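Local coordinates for protein hypothetical methylmalonyl-CoA decarboxylase alpha subunit (Sulfolobus tokodaii, PDB 1X0U) that is a putative carboxyl transferase subunit of the ClpP/crotonase clan, assembled as a hexamer, whose precise role is not established, at residues I31-Q34 with H35-G38; V236-E239 with Q240-I243. All blocks are in the same frame, centred on the assembly; numbering follows the deposited sequence.

Both contacts concern helix ends, and they come in series along the chain: contact 1 is the C-terminal finish of helix 28-35, and contact 2 the N-terminal start of helix 239-252, which follows strand 234-236, outermost in the first mixed sheet within the chain. Their centres lie about 16 Å apart, and they meet in simple packing where Gly38 O stands 4.2 Å from Glu239 OE2. The link between them continues after Gly38. Leu40 gives its O to Gln34 of contact 1 and its N to Glu239 of contact 2; helix 42-49 supplies Glu44 to His35 and Arg45 to Glu239, and its Leu48 packs on Ile243. Helices 28-35 and 42-49 are thereby tied to the strand 234-236 end of the crotonase-type sheet.

Contact 1. Residues I31-Q34 with H35-G38; sequences IQFQ and HSKG
Ile31 and His35, one helical turn apart, lie side by side and point the same way, the isoleucine's CD1 reaching the imidazole CE1 at 3.2 Å. Ile31 CG1 sits between its backbone N and carbonyl carbon (chi1 85°), which brings CD1 to the ring, while Ile31 O lies over one ring face and also receives His35 N at 2.8 Å. Two residues on, Phe33 slants across Lys37, with Phe33 CZ 3.3 Å from Lys37 CE; the extended lysine brings its last methylene and NZ against the ring's far end. Ser36 turns back on the last turn, its OG donating to Phe33 O at 2.7 Å. Gly38, with phi 101°, closes the helix in a Schellman motif, its N donating to His35 O at 3.0 Å; glycine, having no CB, is at ease with this positive phi. Further out, Glu44 OE1 is hydrogen-bonded to His35 NE2 and Asp134 accepts from Gln34 NE2. Gln34 OE1 takes Lys39 and a water that is only weakly bonded to Lys37 NZ. A glutamine, both donor and acceptor, can thus serve partners of opposite kinds at this buried position, and Glu44 would probably favour a positive charge on His35.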
loop_
_atom_site.group_PDB
_atom_site.type_symbol
_atom_site.label_atom_id
_atom_site.label_comp_id
_atom_site.label_asym_id
_atom_site.label_seq_id
_atom_site.Cartn_x
_atom_site.Cartn_y
_atom_site.Cartn_z
ATOM N N ILE A 31 24.237 -38.284 -29.730
ATOM C CA ILE A 31 24.434 -36.893 -30.120
ATOM C C ILE A 31 24.764 -36.829 -31.616
ATOM O O ILE A 31 24.318 -35.921 -32.307
ATOM C CB ILE A 31 25.533 -36.168 -29.265
ATOM C CG1 ILE A 31 26.919 -36.425 -29.827
ATOM C CG2 ILE A 31 25.449 -36.597 -27.813
ATOM C CD1 ILE A 31 27.378 -35.337 -30.780
ATOM N N GLN A 32 25.521 -37.801 -32.119
ATOM C CA GLN A 32 25.863 -37.828 -33.543
ATOM C C GLN A 32 24.562 -38.002 -34.316
ATOM O O GLN A 32 24.383 -37.461 -35.400
ATOM C CB GLN A 32 26.802 -38.995 -33.863
ATOM C CG GLN A 32 27.363 -38.925 -35.269
ATOM C CD GLN A 32 28.018 -40.215 -35.721
ATOM O OE1 GLN A 32 27.383 -41.276 -35.745
ATOM N NE2 GLN A 32 29.294 -40.131 -36.092
ATOM N N PHE A 33 23.650 -38.766 -33.731
ATOM C CA PHE A 33 22.350 -39.008 -34.327
ATOM C C PHE A 33 21.538 -37.701 -34.368
ATOM O O PHE A 33 20.810 -37.433 -35.334
ATOM C CB PHE A 33 21.620 -40.066 -33.507
ATOM C CG PHE A 33 20.224 -40.311 -33.954
ATOM C CD1 PHE A 33 19.965 -40.749 -35.246
ATOM C CD2 PHE A 33 19.158 -40.106 -33.086
ATOM C CE1 PHE A 33 18.668 -40.986 -35.665
ATOM C CE2 PHE A 33 17.850 -40.343 -33.497
ATOM C CZ PHE A 33 17.605 -40.785 -34.793
ATOM N N GLN A 34 21.664 -36.903 -33.308
ATOM C CA GLN A 34 20.980 -35.621 -33.222
ATOM C C GLN A 34 21.552 -34.751 -34.336
ATOM O O GLN A 34 20.826 -34.116 -35.096
ATOM C CB GLN A 34 21.257 -34.961 -31.866
ATOM C CG GLN A 34 20.693 -33.550 -31.753
ATOM C CD GLN A 34 19.292 -33.506 -31.177
ATOM O OE1 GLN A 34 18.438 -34.335 -31.497
ATOM N NE2 GLN A 34 19.049 -32.522 -30.322
ATOM N N HIS A 35 22.873 -34.744 -34.422
ATOM C CA HIS A 35 23.584 -33.981 -35.432
ATOM C C HIS A 35 23.231 -34.390 -36.857
ATOM O O HIS A 35 23.140 -33.543 -37.739
ATOM C CB HIS A 35 25.091 -34.125 -35.211
ATOM C CG HIS A 35 25.611 -33.304 -34.074
ATOM N ND1 HIS A 35 26.825 -33.550 -33.469
ATOM C CD2 HIS A 35 25.093 -32.221 -33.447
ATOM C CE1 HIS A 35 27.032 -32.654 -32.519
ATOM N NE2 HIS A 35 25.995 -31.836 -32.485
ATOM N N SER A 36 23.021 -35.682 -37.082
ATOM C CA SER A 36 22.711 -36.163 -38.425
ATOM C C SER A 36 21.342 -35.707 -38.935
ATOM O O SER A 36 21.036 -35.845 -40.119
ATOM C CB SER A 36 22.821 -37.692 -38.478
ATOM O OG SER A 36 21.865 -38.310 -37.629
ATOM N N LYS A 37 20.528 -35.155 -38.039
ATOM C CA LYS A 37 19.200 -34.652 -38.399
ATOM C C LYS A 37 19.288 -33.163 -38.718
ATOM O O LYS A 37 18.358 -32.580 -39.271
ATOM C CB LYS A 37 18.217 -34.840 -37.238
ATOM C CG LYS A 37 17.839 -36.283 -36.921
ATOM C CD LYS A 37 16.951 -36.340 -35.670
ATOM C CE LYS A 37 16.431 -37.745 -35.396
ATOM N NZ LYS A 37 15.643 -37.804 -34.130
ATOM N N GLY A 38 20.413 -32.552 -38.364
ATOM C CA GLY A 38 20.585 -31.134 -38.603
ATOM C C GLY A 38 20.360 -30.348 -37.319
ATOM O O GLY A 38 20.272 -29.122 -37.337
HETATM O O HOH W 1 18.139 -36.941 -32.122
#

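Contact 2. Residues V236-E239 with Q240-I243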
loop_
_atom_site.group_PDB
_atom_site.type_symbol
_atom_site.label_atom_id
_atom_site.label_comp_id
_atom_site.label_asym_id
_atom_site.label_seq_id
_atom_site.Cartn_x
_atom_site.Cartn_y
_atom_site.Cartn_z
ATOM N N VAL A 236 11.907 -19.774 -38.410
ATOM C CA VAL A 236 13.266 -19.622 -38.898
ATOM C C VAL A 236 13.803 -20.899 -39.551
ATOM O O VAL A 236 13.247 -21.982 -39.379
ATOM C CB VAL A 236 14.186 -19.182 -37.740
ATOM C CG1 VAL A 236 14.248 -20.268 -36.680
ATOM C CG2 VAL A 236 15.539 -18.866 -38.259
ATOM N N ASP A 237 14.897 -20.761 -40.293
ATOM C CA ASP A 237 15.505 -21.878 -41.006
ATOM C C ASP A 237 16.467 -22.730 -40.198
ATOM O O ASP A 237 16.639 -23.914 -40.489
ATOM C CB ASP A 237 16.237 -21.358 -42.236
ATOM C CG ASP A 237 15.299 -20.759 -43.246
ATOM O OD1 ASP A 237 15.709 -19.808 -43.945
ATOM O OD2 ASP A 237 14.155 -21.248 -43.347
ATOM N N SER A 238 17.108 -22.143 -39.194
ATOM C CA SER A 238 18.050 -22.920 -38.412
ATOM C C SER A 238 18.064 -22.584 -36.930
ATOM O O SER A 238 17.445 -21.623 -36.475
ATOM C CB SER A 238 19.454 -22.742 -38.974
ATOM O OG SER A 238 19.965 -21.478 -38.610
ATOM N N GLU A 239 18.791 -23.398 -36.180
ATOM C CA GLU A 239 18.916 -23.212 -34.756
ATOM C C GLU A 239 19.805 -22.021 -34.444
ATOM O O GLU A 239 19.543 -21.283 -33.486
ATOM C CB GLU A 239 19.440 -24.501 -34.128
ATOM C CG GLU A 239 18.348 -25.549 -34.041
ATOM C CD GLU A 239 18.839 -26.889 -33.555
ATOM O OE1 GLU A 239 19.857 -26.927 -32.833
ATOM O OE2 GLU A 239 18.191 -27.901 -33.884
ATOM N N GLN A 240 20.849 -21.823 -35.249
ATOM C CA GLN A 240 21.728 -20.680 -35.046
ATOM C C GLN A 240 20.888 -19.421 -35.231
ATOM O O GLN A 240 21.042 -18.449 -34.491
ATOM C CB GLN A 240 22.877 -20.670 -36.056
ATOM C CG GLN A 240 23.810 -19.462 -35.904
ATOM C CD GLN A 240 24.620 -19.486 -34.610
ATOM O OE1 GLN A 240 24.691 -18.488 -33.882
ATOM N NE2 GLN A 240 25.242 -20.626 -34.322
ATOM N N GLU A 241 20.006 -19.439 -36.234
ATOM C CA GLU A 241 19.135 -18.295 -36.494
ATOM C C GLU A 241 18.130 -18.121 -35.348
ATOM O O GLU A 241 17.828 -17.004 -34.941
ATOM C CB GLU A 241 18.408 -18.460 -37.839
ATOM C CG GLU A 241 19.285 -18.149 -39.073
ATOM C CD GLU A 241 18.587 -18.392 -40.421
ATOM O OE1 GLU A 241 19.197 -18.072 -41.465
ATOM O OE2 GLU A 241 17.444 -18.900 -40.450
ATOM N N ALA A 242 17.623 -19.228 -34.823
ATOM C CA ALA A 242 16.682 -19.169 -33.713
ATOM C C ALA A 242 17.322 -18.453 -32.527
ATOM O O ALA A 242 16.702 -17.579 -31.927
ATOM C CB ALA A 242 16.258 -20.578 -33.299
ATOM N N ILE A 243 18.564 -18.797 -32.196
ATOM C CA ILE A 243 19.191 -18.148 -31.055
ATOM C C ILE A 243 19.665 -16.721 -31.353
ATOM O O ILE A 243 19.712 -15.894 -30.446
ATOM C CB ILE A 243 20.340 -19.021 -30.427
ATOM C CG1 ILE A 243 21.715 -18.477 -30.782
ATOM C CG2 ILE A 243 20.188 -20.465 -30.836
ATOM C CD1 ILE A 243 22.207 -17.418 -29.809
HETATM O O HOH W 2 18.353 -19.565 -43.915
#
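Ser238 caps the helix that carries Glu241: its OG accepts from Glu241 N at 3.1 Å, in a fairly straight bond of 160°. The conformation makes this possible, because OG stands between the serine's own N and carbonyl carbon (chi1 75°) and so leans over the first turn, close to Glu241 CG as well. Glu241 in turn sends its side chain back past the cap. With CG anti to the carbonyl carbon (chi1 -78°) and the rest stretched out, Glu241 OE2 accepts from Asp237 N at 3.2 Å, met nearly along its C-O axis by an N-H that points off line. Serine is thus the N-cap of helix 239-252, at the point where strand 234-236, paired with strand 187-191 and outermost in its sheet within the chain, gives way to a helix packed on strand 187-191. The first turn is closed by Ala242 N donating to Ser238 O at 2.9 Å. Small Ala242 lies against Ile189 and Ile191, and its CB meets Val236 CG1 at 3.9 Å, so the beta-branched valine ending the strand shares an apolar patch with the helix. Asp237 and Glu241 run alongside each other, their carboxylate planes turned partly apart. A water donates to Asp237 OD1 (2.7 Å) and Glu241 OE1 (3.0 Å), and Lys192 pairs with Asp237 OD2, which would ease the repulsion between the two acids. Buried Glu239 extends its carboxylate to Tyr196 OH (through OE2), Arg45 and Leu40 N (through OE1).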